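Local coordinates for aminopeptidase (Aneurinibacillus sp. AM-1, PDB 5IB9), which probably acts as a zinc-dependent aminopeptidase of the M28 family, removing residues from the N termini of peptides, at residues G237-A242 and D378-E383; I225-D230 and A246-L251; K11-E16 and K384-A389. All blocks are in the same frame, centred on the assembly; numbering follows the deposited sequence.

Interaction 1. Residues G237-A242 and D378-E383. With ZN (zinc ion), chain C; ZN (zinc ion), chain B; ZN (zinc ion), chain F; BES (2-(3-amino-2-hydroxy-4-phenyl-butyrylamino)-4-methyl-pentanoic acid), chain H.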
loop_
_atom_site.group_PDB
_atom_site.type_symbol
_atom_site.label_atom_id
_atom_site.label_comp_id
_atom_site.label_asym_id
_atom_site.label_seq_id
_atom_site.Cartn_x
_atom_site.Cartn_y
_atom_site.Cartn_z
ATOM N N GLY A 237 -10.704 -12.156 -22.398
ATOM C CA GLY A 237 -9.377 -11.531 -22.223
ATOM C C GLY A 237 -8.336 -12.108 -23.093
ATOM O O GLY A 237 -7.167 -12.164 -22.662
ATOM N N ALA A 238 -8.643 -12.574 -24.308
ATOM C CA ALA A 238 -7.614 -13.175 -25.101
ATOM C C ALA A 238 -6.619 -12.116 -25.499
ATOM O O ALA A 238 -5.393 -12.372 -25.469
ATOM C CB ALA A 238 -8.151 -13.866 -26.396
ATOM N N ASN A 239 -7.128 -10.954 -25.926
ATOM C CA ASN A 239 -6.146 -9.914 -26.277
ATOM C C ASN A 239 -5.792 -9.047 -25.086
ATOM O O ASN A 239 -4.591 -8.619 -25.008
ATOM C CB ASN A 239 -6.636 -9.052 -27.481
ATOM C CG ASN A 239 -5.450 -8.338 -28.094
ATOM O OD1 ASN A 239 -4.395 -8.952 -28.298
ATOM N ND2 ASN A 239 -5.633 -7.057 -28.360
ATOM N N ASP A 240 -6.780 -8.727 -24.242
ATOM C CA ASP A 240 -6.598 -7.862 -23.076
ATOM C C ASP A 240 -6.639 -8.776 -21.856
ATOM O O ASP A 240 -7.716 -8.926 -21.282
ATOM C CB ASP A 240 -7.731 -6.740 -22.964
ATOM C CG ASP A 240 -7.466 -5.696 -21.951
ATOM O OD1 ASP A 240 -6.196 -5.805 -21.412
ATOM O OD2 ASP A 240 -8.240 -4.785 -21.408
ATOM N N ASP A 241 -5.552 -9.402 -21.328
ATOM C CA ASP A 241 -4.203 -9.196 -21.806
ATOM C C ASP A 241 -3.525 -10.537 -21.815
ATOM O O ASP A 241 -2.312 -10.626 -21.581
ATOM C CB ASP A 241 -3.427 -8.177 -20.956
ATOM C CG ASP A 241 -2.109 -7.823 -21.633
ATOM O OD1 ASP A 241 -1.888 -7.953 -22.854
ATOM O OD2 ASP A 241 -1.168 -7.365 -20.813
ATOM N N ALA A 242 -4.255 -11.625 -22.218
ATOM C CA ALA A 242 -3.481 -12.854 -22.480
ATOM C C ALA A 242 -2.418 -12.742 -23.527
ATOM O O ALA A 242 -1.363 -13.410 -23.423
ATOM C CB ALA A 242 -4.407 -14.097 -22.752
ATOM N N ASP A 378 -10.409 -16.359 -31.275
ATOM C CA ASP A 378 -10.564 -16.254 -32.759
ATOM C C ASP A 378 -10.255 -14.865 -33.342
ATOM O O ASP A 378 -10.193 -14.689 -34.566
ATOM C CB ASP A 378 -11.927 -16.809 -33.193
ATOM C CG ASP A 378 -13.086 -15.945 -32.791
ATOM O OD1 ASP A 378 -12.917 -14.916 -32.119
ATOM O OD2 ASP A 378 -14.266 -16.273 -33.178
ATOM N N LYS A 379 -10.014 -13.854 -32.486
ATOM C CA LYS A 379 -9.502 -12.602 -32.991
ATOM C C LYS A 379 -8.000 -12.467 -32.973
ATOM O O LYS A 379 -7.484 -11.460 -33.501
ATOM C CB LYS A 379 -10.049 -11.486 -32.204
ATOM C CG LYS A 379 -11.468 -11.604 -31.685
ATOM C CD LYS A 379 -12.414 -11.598 -32.967
ATOM C CE LYS A 379 -13.818 -11.359 -32.425
ATOM N NZ LYS A 379 -14.344 -12.544 -31.673
ATOM N N ILE A 380 -7.293 -13.480 -32.483
ATOM C CA ILE A 380 -5.858 -13.381 -32.367
ATOM C C ILE A 380 -5.087 -13.704 -33.672
ATOM O O ILE A 380 -5.377 -14.692 -34.413
ATOM C CB ILE A 380 -5.363 -14.290 -31.206
ATOM C CG1 ILE A 380 -6.065 -13.828 -29.901
ATOM C CG2 ILE A 380 -3.792 -14.318 -31.212
ATOM C CD1 ILE A 380 -5.522 -12.436 -29.361
ATOM N N SER A 381 -4.100 -12.830 -33.957
ATOM C CA SER A 381 -3.190 -13.002 -35.048
ATOM C C SER A 381 -1.812 -13.485 -34.549
ATOM O O SER A 381 -1.081 -12.735 -33.845
ATOM C CB SER A 381 -3.017 -11.638 -35.762
ATOM O OG SER A 381 -1.888 -11.819 -36.630
ATOM N N LYS A 382 -1.398 -14.698 -34.945
ATOM C CA LYS A 382 -0.077 -15.193 -34.651
ATOM C C LYS A 382 1.018 -14.296 -35.235
ATOM O O LYS A 382 2.089 -14.099 -34.648
ATOM C CB LYS A 382 0.088 -16.597 -35.145
ATOM C CG LYS A 382 -0.816 -17.576 -34.374
ATOM C CD LYS A 382 -0.911 -18.869 -35.183
ATOM C CE LYS A 382 0.313 -19.713 -34.999
ATOM N NZ LYS A 382 -0.112 -21.195 -35.371
ATOM N N GLU A 383 0.741 -13.756 -36.458
ATOM C CA GLU A 383 1.772 -12.931 -37.047
ATOM C C GLU A 383 2.060 -11.665 -36.228
ATOM O O GLU A 383 3.238 -11.261 -36.127
ATOM C CB GLU A 383 1.310 -12.558 -38.465
ATOM C CG GLU A 383 2.264 -11.734 -39.333
ATOM C CD GLU A 383 1.641 -11.443 -40.690
ATOM O OE1 GLU A 383 1.649 -12.465 -41.410
ATOM O OE2 GLU A 383 1.135 -10.365 -40.901
HETATM ZN ZN ZN C . -4.904 -4.521 -20.553
HETATM ZN ZN ZN B . -8.310 -3.792 -19.960
HETATM ZN ZN ZN F . 0.571 -12.157 -43.015
HETATM N N2 BES H . -5.295 -2.411 -21.964
HETATM C C1 BES H . -6.111 -1.462 -21.208
HETATM C C6 BES H . -5.568 -0.058 -21.463
HETATM C C7 BES H . -5.763 0.556 -22.846
HETATM C C8 BES H . -6.946 0.382 -23.607
HETATM C C12 BES H . -4.721 1.362 -23.356
HETATM C C9 BES H . -7.065 1.015 -24.862
HETATM C C11 BES H . -4.841 1.995 -24.625
HETATM C C10 BES H . -6.015 1.807 -25.370
HETATM C C2 BES H . -6.075 -1.813 -19.716
HETATM O O2 BES H . -6.295 -3.221 -19.758
HETATM C C3 BES H . -7.249 -1.119 -19.115
HETATM O O3 BES H . -8.368 -1.481 -19.462
HETATM N N1 BES H . -7.014 -0.120 -18.335
HETATM C C4 BES H . -8.141 0.642 -17.789
HETATM C C13 BES H . -7.467 1.701 -16.935
HETATM C C14 BES H . -6.668 1.147 -15.751
HETATM C C15 BES H . -6.213 2.387 -14.992
HETATM C C16 BES H . -7.429 0.158 -14.865
HETATM C C5 BES H . -8.909 1.430 -18.843
HETATM O O1 BES H . -10.070 1.848 -18.562
HETATM O O4 BES H . -8.428 1.688 -19.961
HETATM O O HOH W 1 0.780 -13.750 -43.887
#

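Interaction 2. Residues I225-D230 and A246-L251. With ZN (zinc ion), chain C.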
loop_
_atom_site.group_PDB
_atom_site.type_symbol
_atom_site.label_atom_id
_atom_site.label_comp_id
_atom_site.label_asym_id
_atom_site.label_seq_id
_atom_site.Cartn_x
_atom_site.Cartn_y
_atom_site.Cartn_z
ATOM N N ILE A 225 10.084 -6.695 -18.023
ATOM C CA ILE A 225 9.083 -6.923 -19.160
ATOM C C ILE A 225 7.850 -7.360 -18.446
ATOM O O ILE A 225 7.872 -8.412 -17.760
ATOM C CB ILE A 225 9.628 -7.995 -20.103
ATOM C CG1 ILE A 225 11.043 -7.661 -20.692
ATOM C CG2 ILE A 225 8.651 -8.227 -21.259
ATOM C CD1 ILE A 225 12.211 -8.196 -19.793
ATOM N N GLY A 226 6.783 -6.619 -18.655
ATOM C CA GLY A 226 5.524 -6.876 -17.897
ATOM C C GLY A 226 4.294 -7.052 -18.833
ATOM O O GLY A 226 4.285 -6.630 -19.993
ATOM N N SER A 227 3.261 -7.590 -18.204
ATOM C CA SER A 227 1.898 -7.738 -18.783
ATOM C C SER A 227 1.019 -7.952 -17.602
ATOM O O SER A 227 1.485 -8.084 -16.465
ATOM C CB SER A 227 1.822 -8.920 -19.799
ATOM O OG SER A 227 2.361 -10.093 -19.130
ATOM N N HIS A 228 -0.297 -7.985 -17.810
ATOM C CA HIS A 228 -1.241 -8.311 -16.710
ATOM C C HIS A 228 -2.075 -9.541 -17.037
ATOM O O HIS A 228 -2.422 -9.774 -18.213
ATOM C CB HIS A 228 -2.177 -7.092 -16.334
ATOM C CG HIS A 228 -3.175 -6.670 -17.407
ATOM N ND1 HIS A 228 -4.498 -7.140 -17.400
ATOM C CD2 HIS A 228 -3.080 -5.720 -18.339
ATOM C CE1 HIS A 228 -5.137 -6.506 -18.415
ATOM N NE2 HIS A 228 -4.297 -5.674 -18.999
ATOM N N HIS A 229 -2.326 -10.318 -15.994
ATOM C CA HIS A 229 -3.027 -11.607 -16.197
ATOM C C HIS A 229 -4.491 -11.663 -15.842
ATOM O O HIS A 229 -5.068 -12.691 -16.063
ATOM C CB HIS A 229 -2.243 -12.770 -15.504
ATOM C CG HIS A 229 -1.909 -12.519 -14.058
ATOM N ND1 HIS A 229 -2.751 -12.221 -13.012
ATOM C CD2 HIS A 229 -0.649 -12.507 -13.554
ATOM C CE1 HIS A 229 -2.015 -12.035 -11.889
ATOM N NE2 HIS A 229 -0.742 -12.251 -12.229
ATOM N N ASP A 230 -5.022 -10.531 -15.405
ATOM C CA ASP A 230 -6.489 -10.460 -15.160
ATOM C C ASP A 230 -7.191 -9.828 -16.366
ATOM O O ASP A 230 -6.567 -9.164 -17.220
ATOM C CB ASP A 230 -6.779 -9.603 -13.940
ATOM C CG ASP A 230 -6.373 -8.149 -14.060
ATOM O OD1 ASP A 230 -5.235 -7.810 -14.535
ATOM O OD2 ASP A 230 -7.203 -7.290 -13.692
ATOM N N ALA A 246 1.325 -13.929 -23.030
ATOM C CA ALA A 246 1.957 -14.882 -23.913
ATOM C C ALA A 246 3.301 -14.427 -24.490
ATOM O O ALA A 246 4.284 -15.189 -24.592
ATOM C CB ALA A 246 1.007 -15.179 -25.119
ATOM N N VAL A 247 3.372 -13.112 -24.830
ATOM C CA VAL A 247 4.696 -12.529 -25.290
ATOM C C VAL A 247 5.708 -12.480 -24.141
ATOM O O VAL A 247 6.854 -12.778 -24.315
ATOM C CB VAL A 247 4.499 -11.126 -25.904
ATOM C CG1 VAL A 247 5.836 -10.525 -26.380
ATOM C CG2 VAL A 247 3.532 -11.273 -27.129
ATOM N N THR A 248 5.231 -12.181 -22.938
ATOM C CA THR A 248 6.093 -12.144 -21.745
ATOM C C THR A 248 6.730 -13.548 -21.506
ATOM O O THR A 248 7.938 -13.622 -21.368
ATOM C CB THR A 248 5.336 -11.681 -20.516
ATOM O OG1 THR A 248 4.879 -10.330 -20.717
ATOM C CG2 THR A 248 6.287 -11.634 -19.253
ATOM N N LEU A 249 5.901 -14.586 -21.532
ATOM C CA LEU A 249 6.383 -15.976 -21.332
ATOM C C LEU A 249 7.320 -16.350 -22.455
ATOM O O LEU A 249 8.356 -16.894 -22.188
ATOM C CB LEU A 249 5.167 -16.916 -21.245
ATOM C CG LEU A 249 4.378 -16.894 -19.979
ATOM C CD1 LEU A 249 3.181 -17.833 -20.144
ATOM C CD2 LEU A 249 5.276 -17.410 -18.811
ATOM N N GLU A 250 6.900 -16.032 -23.690
ATOM C CA GLU A 250 7.696 -16.479 -24.820
ATOM C C GLU A 250 9.076 -15.799 -24.794
ATOM O O GLU A 250 10.122 -16.400 -25.114
ATOM C CB GLU A 250 6.930 -16.347 -26.108
ATOM C CG GLU A 250 7.770 -16.848 -27.351
ATOM C CD GLU A 250 8.225 -18.312 -27.364
ATOM O OE1 GLU A 250 7.849 -19.167 -26.529
ATOM O OE2 GLU A 250 9.066 -18.564 -28.271
ATOM N N LEU A 251 9.133 -14.496 -24.490
ATOM C CA LEU A 251 10.405 -13.845 -24.454
ATOM C C LEU A 251 11.220 -14.398 -23.277
ATOM O O LEU A 251 12.484 -14.500 -23.371
ATOM C CB LEU A 251 10.321 -12.280 -24.333
ATOM C CG LEU A 251 9.733 -11.730 -25.659
ATOM C CD1 LEU A 251 9.569 -10.249 -25.452
ATOM C CD2 LEU A 251 10.620 -11.998 -26.869
HETATM ZN ZN ZN C . -4.904 -4.521 -20.553
#

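Interaction 3. Residues K11-E16 and K384-A389. With ZN (zinc ion), chain E; ZN (zinc ion), chain D.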
loop_
_atom_site.group_PDB
_atom_site.type_symbol
_atom_site.label_atom_id
_atom_site.label_comp_id
_atom_site.label_asym_id
_atom_site.label_seq_id
_atom_site.Cartn_x
_atom_site.Cartn_y
_atom_site.Cartn_z
ATOM N N LYS A 11 14.863 -15.824 -34.641
ATOM C CA LYS A 11 14.805 -17.235 -35.039
ATOM C C LYS A 11 14.126 -18.144 -34.008
ATOM O O LYS A 11 13.843 -19.326 -34.274
ATOM C CB LYS A 11 16.172 -17.772 -35.240
ATOM C CG LYS A 11 17.020 -18.007 -33.985
ATOM C CD LYS A 11 18.390 -18.614 -34.432
ATOM C CE LYS A 11 19.369 -18.727 -33.341
ATOM N NZ LYS A 11 20.630 -19.373 -33.882
ATOM N N ARG A 12 13.875 -17.632 -32.819
ATOM C CA ARG A 12 13.361 -18.395 -31.696
ATOM C C ARG A 12 11.952 -18.025 -31.270
ATOM O O ARG A 12 11.357 -18.756 -30.483
ATOM C CB ARG A 12 14.266 -18.147 -30.470
ATOM C CG ARG A 12 15.652 -18.624 -30.647
ATOM C CD ARG A 12 16.314 -18.739 -29.279
ATOM N NE ARG A 12 17.466 -19.633 -29.430
ATOM C CZ ARG A 12 18.625 -19.213 -29.890
ATOM N NH1 ARG A 12 18.837 -17.971 -30.237
ATOM N NH2 ARG A 12 19.678 -20.085 -30.025
ATOM N N THR A 13 11.352 -16.894 -31.697
ATOM C CA THR A 13 10.021 -16.578 -31.194
ATOM C C THR A 13 8.896 -17.432 -31.789
ATOM O O THR A 13 8.576 -17.413 -32.999
ATOM C CB THR A 13 9.744 -15.100 -31.593
ATOM O OG1 THR A 13 10.125 -14.925 -33.005
ATOM C CG2 THR A 13 10.562 -14.059 -30.724
ATOM N N ASP A 14 8.333 -18.282 -30.941
ATOM C CA ASP A 14 7.456 -19.328 -31.416
ATOM C C ASP A 14 6.062 -18.863 -31.244
ATOM O O ASP A 14 5.550 -18.731 -30.080
ATOM C CB ASP A 14 7.802 -20.579 -30.643
ATOM C CG ASP A 14 7.000 -21.815 -31.081
ATOM O OD1 ASP A 14 5.824 -21.706 -31.427
ATOM O OD2 ASP A 14 7.711 -22.860 -30.980
ATOM N N ALA A 15 5.392 -18.614 -32.353
ATOM C CA ALA A 15 4.065 -18.098 -32.284
ATOM C C ALA A 15 3.023 -19.171 -31.887
ATOM O O ALA A 15 1.928 -18.791 -31.430
ATOM C CB ALA A 15 3.673 -17.434 -33.634
ATOM N N GLU A 16 3.328 -20.458 -32.124
ATOM C CA GLU A 16 2.433 -21.507 -31.619
ATOM C C GLU A 16 2.412 -21.542 -30.063
ATOM O O GLU A 16 1.326 -21.706 -29.527
ATOM C CB GLU A 16 2.841 -22.834 -32.234
ATOM C CG GLU A 16 2.480 -22.889 -33.745
ATOM C CD GLU A 16 3.427 -22.054 -34.701
ATOM O OE1 GLU A 16 2.918 -21.468 -35.708
ATOM O OE2 GLU A 16 4.682 -22.008 -34.508
ATOM N N LYS A 384 1.004 -11.065 -35.706
ATOM C CA LYS A 384 1.119 -9.850 -34.853
ATOM C C LYS A 384 1.873 -10.261 -33.600
ATOM O O LYS A 384 2.766 -9.523 -33.160
ATOM C CB LYS A 384 -0.201 -9.190 -34.542
ATOM C CG LYS A 384 -0.786 -8.565 -35.834
ATOM C CD LYS A 384 -2.016 -7.791 -35.464
ATOM C CE LYS A 384 -1.836 -6.334 -35.421
ATOM N NZ LYS A 384 -3.100 -5.675 -35.777
ATOM N N LEU A 385 1.470 -11.335 -32.925
ATOM C CA LEU A 385 2.144 -11.735 -31.705
ATOM C C LEU A 385 3.619 -11.950 -31.989
ATOM O O LEU A 385 4.495 -11.506 -31.214
ATOM C CB LEU A 385 1.599 -13.102 -31.204
ATOM C CG LEU A 385 0.194 -13.063 -30.649
ATOM C CD1 LEU A 385 -0.218 -14.536 -30.434
ATOM C CD2 LEU A 385 0.018 -12.288 -29.341
ATOM N N ASP A 386 3.998 -12.645 -33.084
ATOM C CA ASP A 386 5.341 -12.873 -33.401
ATOM C C ASP A 386 6.098 -11.539 -33.649
ATOM O O ASP A 386 7.281 -11.432 -33.277
ATOM C CB ASP A 386 5.464 -13.780 -34.672
ATOM C CG ASP A 386 6.931 -14.164 -34.974
ATOM O OD1 ASP A 386 7.523 -15.033 -34.302
ATOM O OD2 ASP A 386 7.592 -13.503 -35.932
ATOM N N ASN A 387 5.447 -10.571 -34.330
ATOM C CA ASN A 387 6.139 -9.354 -34.644
ATOM C C ASN A 387 6.413 -8.582 -33.359
ATOM O O ASN A 387 7.490 -8.005 -33.242
ATOM C CB ASN A 387 5.198 -8.531 -35.526
ATOM C CG ASN A 387 5.828 -7.161 -35.907
ATOM O OD1 ASN A 387 6.927 -7.132 -36.507
ATOM N ND2 ASN A 387 5.234 -6.129 -35.502
ATOM N N VAL A 388 5.448 -8.579 -32.426
ATOM C CA VAL A 388 5.691 -7.853 -31.154
ATOM C C VAL A 388 6.795 -8.538 -30.382
ATOM O O VAL A 388 7.708 -7.906 -29.789
ATOM C CB VAL A 388 4.414 -7.703 -30.351
ATOM C CG1 VAL A 388 4.706 -7.101 -28.905
ATOM C CG2 VAL A 388 3.493 -6.835 -31.141
ATOM N N ALA A 389 6.758 -9.866 -30.320
ATOM C CA ALA A 389 7.826 -10.545 -29.648
ATOM C C ALA A 389 9.169 -10.272 -30.339
ATOM O O ALA A 389 10.179 -10.066 -29.621
ATOM C CB ALA A 389 7.493 -12.091 -29.683
HETATM ZN ZN ZN E . 9.169 -16.095 -34.553
HETATM ZN ZN ZN D . 9.313 -13.251 -36.348
HETATM O O HOH W 2 10.114 -14.858 -35.981
HETATM O O HOH W 3 9.033 -12.975 -38.409
HETATM O O HOH W 4 10.269 -12.565 -38.441
HETATM O O HOH W 5 8.176 -17.244 -35.953
HETATM O O HOH W 6 10.864 -17.519 -34.844
#

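Interaction 1. Residues G237-A242 and D378-E383
Ile380 lays its CG1-CD1 arm over Ala238 and Asn239. CG1 rests 4.1 Å from Ala238 CB, and the terminal CD1 then sits 3.8 Å from Asn239 OD1, close to Ala238 O as well. The touch is van der Waals, with no hydrogen bond between the segments. Because CG1 stands anti to the carbonyl carbon (chi1 -59°), the longer branch is the one sent across. The Asn239 amide is pinned from another quarter: OD1 accepts from Gly304 N and ND2 donates to Glu367, which fixes the rotation of the amide beside Ile380 CD1. The next residue, Asp240, belongs to the active site. Its carboxylate bridges two zinc ions, OD1 at 2.0 Å from the zinc of chain C and OD2 at 1.8 Å from the zinc of chain B, and O2 of the bound inhibitor binds both metals too. A cis peptide links Asp240 to Asp241, as in other M28 aminopeptidases of known structure. On the far segment, Ser381 N-caps helix 382-400, and its backbone bonds to Gly304. Helix 15-25 closes the contact, with Ile22 touching both Ala238 and Ile380 where the start of helix 238-256 meets the loop that leads into helix 382-400.

Interaction 2. Residues I225-D230 and A246-L251
Strand 222-228 and helix 238-256 are the first two elements of a beta-alpha-beta unit in the alpha/beta core of the M28 peptidase, and here they meet through a pair of hydroxyls. The local axes pass 8.0 Å apart, their directions 146° from each other. Ser227 OG donates to Thr248 OG1 at 3.0 Å, and Thr248 OG1 is hydrogen-bonded in turn to Gly244 O one turn back, so a short polar chain runs from strand to helix inside a buried interface. Thr248 holds OG1 beside its own backbone N (chi1 -63°), which lets the hydroxyl serve both partners while CG2 is turned to within 3.9 Å of Ile225 O. A valine in place of Thr248 would probably leave the Ser227 hydroxyl without its acceptor and Gly244 O without its side-chain mate. Directly after Ser227 comes His228, whose NE2 binds the active-site zinc of chain C at 2.0 Å. The ring's other nitrogen, ND1, makes two weak hydrogen bonds at the edge, to Asp230 O at 2.9 Å and Asp230 OD1 at 3.0 Å; Asp230 itself is held by the backbone N of Glu272 and Glu273. Strand 222-228 runs between strands 263-269 and 294-300, Phe266 of the former touches both Ile225 and Thr248, and helices 15-25 and 35-50 pack on other sides of helix 238-256.

Interaction 3. Residues K11-E16 and K384-A389
Where the chain leads into helix 15-25 it runs close past helix 382-400, with Ala15 CA and Asp386 CA 5.5 Å apart. The side chains of Thr13 and Asp386 cross at about a right angle, and a zinc ion, that of chain E, joins them. Thr13 chelates it with its carbonyl O at 2.1 Å and its hydroxyl OG1 at 2.2 Å; a chi1 of 46° places OG1 between the backbone N and the carbonyl carbon, where both oxygens can face one metal. Asp386 OD1 adds a bond of 2.0 Å, and three waters bring the ligands to six. Thr13 OG1 and Asp386 OD1 lie 2.9 Å apart as fellow ligands, not as a hydrogen-bonded pair; the hydroxyl is hydrogen-bonded instead to Asp390 OD1. The result is a second two-metal site, apart from the active site, its ions bridged by the Asp386 carboxylate much as Asp240 bridges the catalytic pair. Asp386 OD2 binds the zinc of chain D at 1.8 Å, a water spans the two ions, and Asp390, one helical turn on, also ligates the second. Beside the metals the contact is apolar: Thr13 CG2 meets Ala389 CB at 3.8 Å, and Ala15 CB lies 4.2 Å from Asp386 CB. Asp14, turned away, N-caps helix 15-25, its OD1 accepting a weak bond from Glu16 N and a hydrogen bond from Asn17 N. Met18 of that helix touches both Leu385 and Ala389.

How the interactions relate
From the N terminus, residues 11-16 come first and wait for 384-389, so interaction 3 closes the widest loop and both other contacts nest inside it. Within that loop interactions 1 and 2 cross: 225-230 and 237-242 pass in turn before 246-251 closes interaction 2, and 378-383 closes interaction 1 much later. Asp241 OD2 probably accepts from His228 N, tying these two next to their shared zinc. A Lys382-Glu16 salt bridge joins interactions 1 and 3; Glu250 probably accepts from Asp14 N, connecting 2 with 3. Interaction 2 ties a core strand to helix 238-256, interaction 1 joins that helix to the lead-in of helix 382-400, and interaction 3 fastens the approach to helix 15-25 onto the same last helix.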